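Local atomic coordinates of PKS_KS domain-containing protein (Photorhabdus luminescens subsp. laumondii, PDB entry 6SMO), a protein that probably acts as a beta-ketoacyl-[acyl-carrier-protein] synthase that lengthens acyl chains by condensation, and holds a pentaoxo-dodecanal chain in its pocket. Residues B[319-324]-B[434-439]; B[326-331]-B[380-385]. All coordinates share one frame; numbering follows the deposited sequence.

How the contacts relate
Contacts 1 and 2 illustrate how a sheet is covered by different layers on its two faces. Along the chain the order is 319-324, 326-331, 380-385 and 434-439, so both segments of contact 2 lie between those of contact 1. Their centres are 11 Å apart and both reach the same mixed sheet, in which strand 420-427 separates strand 326-330 from strand 431-438. Contact 1 seats the end of helix 306-319 on one face, while contact 2 joins the other face to helix 372-388. Strand 431-438 serves both sides: Val436 turns to contact 1, whereas Met437 SD packs 3.6 Å from Leu382 CD2 of contact 2.

Contact 1. Residues B[319-324]-B[434-439]; sequences AQISPS and VIVMRA
With CG1 anti to the carbonyl carbon (chi1 -66°) and the chain stretched on from there (chi2 165°), Ile321 brings its CD1 up against strand 431-438, between Val436 and Arg438. Arg438 has CG anti to its backbone N and runs fully extended to NE, so that its aliphatic stem passes the isoleucine at a slant. The methyl meets the stem 3.8 Å away, measured from Ile321 CD1 to Arg438 CD. A second neighbour of the same methyl is one branch of the valine, with Ile321 CD1 and Val436 CG1 4.1 Å apart. Farther out, Arg438 NH1 lies 4.1 Å from Ile321 CD1, and the methyl stands obliquely to the guanidinium plane.

Helix 306-319 stops here in a Schellman motif, in which Gln320, with positive phi (61°), is the C-prime residue. Ala319 and Ile321, one before and one after that residue, both direct their CB atoms at the strand. Ala319 CB rests 4.1 Å from Val436 CB, extending the apolar patch toward the helix. Val436 and Arg438 share one face of strand 431-438, as alternate residues do, and Met437 between them points to the opposite face and helix 372-388. Ala287 of the adjoining strand 284-293 touches both Ala319 and Ile321, and Thr420 on the other flank touches Ile321 and Val436.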
# COMPACT_ATOMS: atom_id res chain seq x y z
N ALA B 319 6.52 -19.14 -11.38
CA ALA B 319 7.05 -19.00 -12.76
C ALA B 319 7.32 -20.38 -13.38
O ALA B 319 7.45 -20.45 -14.61
CB ALA B 319 8.31 -18.17 -12.74
N GLN B 320 7.39 -21.43 -12.54
CA GLN B 320 7.71 -22.83 -12.94
C GLN B 320 9.11 -22.87 -13.56
O GLN B 320 9.28 -23.55 -14.60
CB GLN B 320 6.64 -23.39 -13.89
CG GLN B 320 5.25 -23.46 -13.28
CD GLN B 320 4.21 -23.94 -14.26
OE1 GLN B 320 3.13 -23.36 -14.37
NE2 GLN B 320 4.52 -25.01 -14.97
N ILE B 321 10.07 -22.17 -12.94
CA ILE B 321 11.49 -22.07 -13.39
C ILE B 321 12.39 -22.53 -12.24
O ILE B 321 12.10 -22.19 -11.08
CB ILE B 321 11.81 -20.63 -13.85
CG1 ILE B 321 11.03 -20.25 -15.11
CG2 ILE B 321 13.31 -20.45 -14.06
CD1 ILE B 321 11.01 -18.77 -15.41
N SER B 322 13.45 -23.29 -12.57
CA SER B 322 14.45 -23.83 -11.61
C SER B 322 15.36 -22.70 -11.13
O SER B 322 15.73 -21.83 -11.92
CB SER B 322 15.23 -24.96 -12.23
OG SER B 322 16.13 -25.53 -11.29
N PRO B 323 15.77 -22.68 -9.84
CA PRO B 323 16.71 -21.66 -9.35
C PRO B 323 18.09 -21.69 -10.03
O PRO B 323 18.77 -20.68 -9.97
CB PRO B 323 16.88 -22.00 -7.85
CG PRO B 323 15.68 -22.85 -7.51
CD PRO B 323 15.34 -23.60 -8.78
N SER B 324 18.46 -22.82 -10.64
CA SER B 324 19.77 -23.06 -11.29
C SER B 324 19.97 -22.14 -12.51
O SER B 324 21.14 -21.85 -12.83
CB SER B 324 19.91 -24.51 -11.68
OG SER B 324 19.74 -25.36 -10.55
N VAL B 434 8.71 -10.30 -4.78
CA VAL B 434 9.67 -10.79 -5.81
C VAL B 434 8.90 -11.05 -7.11
O VAL B 434 7.81 -11.64 -7.04
CB VAL B 434 10.41 -12.06 -5.33
CG1 VAL B 434 11.38 -12.59 -6.37
CG2 VAL B 434 11.12 -11.83 -4.01
N ILE B 435 9.46 -10.61 -8.25
CA ILE B 435 8.99 -10.99 -9.62
C ILE B 435 10.16 -11.66 -10.35
O ILE B 435 11.31 -11.22 -10.15
CB ILE B 435 8.44 -9.78 -10.40
CG1 ILE B 435 9.42 -8.61 -10.45
CG2 ILE B 435 7.09 -9.35 -9.85
CD1 ILE B 435 9.17 -7.63 -11.57
N VAL B 436 9.86 -12.70 -11.13
CA VAL B 436 10.85 -13.44 -11.97
C VAL B 436 10.67 -12.99 -13.42
O VAL B 436 9.60 -13.28 -13.99
CB VAL B 436 10.69 -14.96 -11.82
CG1 VAL B 436 11.69 -15.73 -12.67
CG2 VAL B 436 10.79 -15.40 -10.37
N MET B 437 11.67 -12.31 -13.98
CA MET B 437 11.71 -11.88 -15.40
C MET B 437 12.62 -12.83 -16.19
O MET B 437 13.53 -13.42 -15.57
CB MET B 437 12.19 -10.44 -15.55
CG MET B 437 11.19 -9.42 -15.05
SD MET B 437 11.39 -7.81 -15.84
CE MET B 437 9.94 -6.96 -15.21
N ARG B 438 12.38 -12.94 -17.49
CA ARG B 438 12.99 -13.97 -18.38
C ARG B 438 13.16 -13.38 -19.79
O ARG B 438 12.29 -12.59 -20.21
CB ARG B 438 12.10 -15.21 -18.39
CG ARG B 438 12.72 -16.44 -19.03
CD ARG B 438 11.75 -17.61 -19.00
NE ARG B 438 12.29 -18.82 -19.60
CZ ARG B 438 11.64 -19.97 -19.70
NH1 ARG B 438 10.40 -20.09 -19.25
NH2 ARG B 438 12.22 -21.01 -20.27
N ALA B 439 14.24 -13.76 -20.48
CA ALA B 439 14.52 -13.39 -21.89
C ALA B 439 13.67 -14.26 -22.82
O ALA B 439 13.46 -15.45 -22.49
CB ALA B 439 15.99 -13.53 -22.18

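Contact 2. Residues B[326-331]-B[380-385]; sequences VNYISA and VALCLE
Tyr328 OH stands before the carboxylate of Glu385, almost equally close to its two oxygens. Tyr328 OH lies 2.7 Å from Glu385 OE1, a weak hydrogen bond at best, since the single hydroxyl proton has another acceptor within reach; Glu385 OE2 lies 2.9 Å from the same Tyr328 OH. The carboxylate plane is turned 87° from the ring plane, practically perpendicular to it. Asn361 ND2 hydrogen-bonds to both Tyr328 OH and Glu385 OE2, and the backbone N of His392 also binds Glu385 OE2. The buried acid is thus gripped by several donors, which would be expected to favour its ionised form.

Strand 326-330 and helix segment 380-385 run nearly antiparallel, at 159°, with their axes 10.1 Å apart. The arrangement is consistent with the layered alpha-beta-alpha-beta-alpha sandwich of the thiolase fold: helix 372-388 turns Leu382 to strand 420-427 and Tyr328, while Val380, Cys383 and Leu384 pack on strand 29-37. The helix starts just after His369 and Leu371, which line the pocket occupied by the pentaoxo-dodecanal ligand. Glu385 comes three residues after Leu382 on the helix; the leucine methyl meets the ring edge and the carboxylate the hydroxyl end.

An apolar contact flanks the polar one. Tyr328, with CG anti to its backbone N (chi1 171°), reaches out from the strand, and Leu382 slides past it in the opposite direction. The methyl Leu382 CD1 sits at the edge of the ring, in its plane, 3.5 Å from Tyr328 CE2. Over one face of the tyrosine ring, near the rim, lies the backbone N of Ser330, 4.0 Å above the plane. The same Leu382 CD1 lies 4.4 Å from Ser330 CB, bridging two alternate residues on one face of the strand.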
# COMPACT_ATOMS: atom_id res chain seq x y z
N VAL B 326 18.85 -19.02 -12.71
CA VAL B 326 18.95 -17.62 -12.20
C VAL B 326 20.43 -17.22 -12.20
O VAL B 326 21.20 -17.79 -11.39
CB VAL B 326 18.33 -17.47 -10.80
CG1 VAL B 326 18.48 -16.06 -10.26
CG2 VAL B 326 16.87 -17.89 -10.78
N ASN B 327 20.82 -16.26 -13.05
CA ASN B 327 22.22 -15.79 -13.21
C ASN B 327 22.28 -14.25 -13.13
O ASN B 327 23.30 -13.69 -13.56
CB ASN B 327 22.85 -16.31 -14.50
CG ASN B 327 22.26 -15.71 -15.76
OD1 ASN B 327 21.12 -15.26 -15.77
ND2 ASN B 327 23.04 -15.69 -16.83
N TYR B 328 21.25 -13.60 -12.58
CA TYR B 328 21.23 -12.13 -12.31
C TYR B 328 20.08 -11.78 -11.36
O TYR B 328 18.99 -12.36 -11.49
CB TYR B 328 21.11 -11.34 -13.61
CG TYR B 328 20.87 -9.86 -13.39
CD1 TYR B 328 21.85 -9.06 -12.84
CD2 TYR B 328 19.65 -9.28 -13.69
CE1 TYR B 328 21.64 -7.71 -12.61
CE2 TYR B 328 19.42 -7.93 -13.47
CZ TYR B 328 20.42 -7.14 -12.93
OH TYR B 328 20.19 -5.82 -12.71
N ILE B 329 20.34 -10.86 -10.42
CA ILE B 329 19.38 -10.38 -9.39
C ILE B 329 19.43 -8.85 -9.33
O ILE B 329 20.52 -8.31 -9.06
CB ILE B 329 19.69 -11.03 -8.02
CG1 ILE B 329 19.60 -12.56 -8.06
CG2 ILE B 329 18.79 -10.45 -6.93
CD1 ILE B 329 20.36 -13.25 -6.96
N SER B 330 18.29 -8.19 -9.57
CA SER B 330 18.09 -6.73 -9.36
C SER B 330 17.58 -6.51 -7.93
O SER B 330 16.35 -6.40 -7.75
CB SER B 330 17.14 -6.15 -10.38
OG SER B 330 16.88 -4.78 -10.10
N ALA B 331 18.49 -6.45 -6.95
CA ALA B 331 18.16 -6.37 -5.51
C ALA B 331 17.56 -5.00 -5.17
O ALA B 331 17.81 -4.04 -5.93
CB ALA B 331 19.39 -6.65 -4.67
N VAL B 380 11.84 -1.16 -14.94
CA VAL B 380 12.09 -0.57 -16.29
C VAL B 380 13.56 -0.82 -16.66
O VAL B 380 13.81 -1.27 -17.79
CB VAL B 380 11.74 0.93 -16.34
CG1 VAL B 380 12.30 1.61 -17.58
CG2 VAL B 380 10.24 1.17 -16.24
N ALA B 381 14.48 -0.54 -15.73
CA ALA B 381 15.94 -0.74 -15.88
C ALA B 381 16.24 -2.23 -16.12
O ALA B 381 17.10 -2.53 -16.98
CB ALA B 381 16.66 -0.23 -14.65
N LEU B 382 15.56 -3.11 -15.39
CA LEU B 382 15.70 -4.59 -15.48
C LEU B 382 15.34 -5.06 -16.90
O LEU B 382 16.07 -5.91 -17.44
CB LEU B 382 14.80 -5.25 -14.43
CG LEU B 382 14.69 -6.77 -14.49
CD1 LEU B 382 16.06 -7.42 -14.49
CD2 LEU B 382 13.86 -7.29 -13.33
N CYS B 383 14.25 -4.53 -17.46
CA CYS B 383 13.75 -4.87 -18.82
C CYS B 383 14.78 -4.45 -19.88
O CYS B 383 15.01 -5.23 -20.82
CB CYS B 383 12.39 -4.22 -19.09
SG CYS B 383 11.06 -4.90 -18.06
N LEU B 384 15.38 -3.26 -19.71
CA LEU B 384 16.43 -2.71 -20.62
C LEU B 384 17.71 -3.56 -20.50
O LEU B 384 18.37 -3.76 -21.54
CB LEU B 384 16.70 -1.25 -20.25
CG LEU B 384 15.57 -0.27 -20.57
CD1 LEU B 384 15.76 1.04 -19.82
CD2 LEU B 384 15.47 -0.03 -22.07
N GLU B 385 18.04 -4.02 -19.29
CA GLU B 385 19.25 -4.84 -19.00
C GLU B 385 19.17 -6.17 -19.76
O GLU B 385 20.18 -6.56 -20.37
CB GLU B 385 19.40 -5.08 -17.50
CG GLU B 385 20.06 -3.93 -16.76
CD GLU B 385 20.15 -4.13 -15.26
OE1 GLU B 385 19.09 -4.33 -14.63
OE2 GLU B 385 21.27 -4.10 -14.72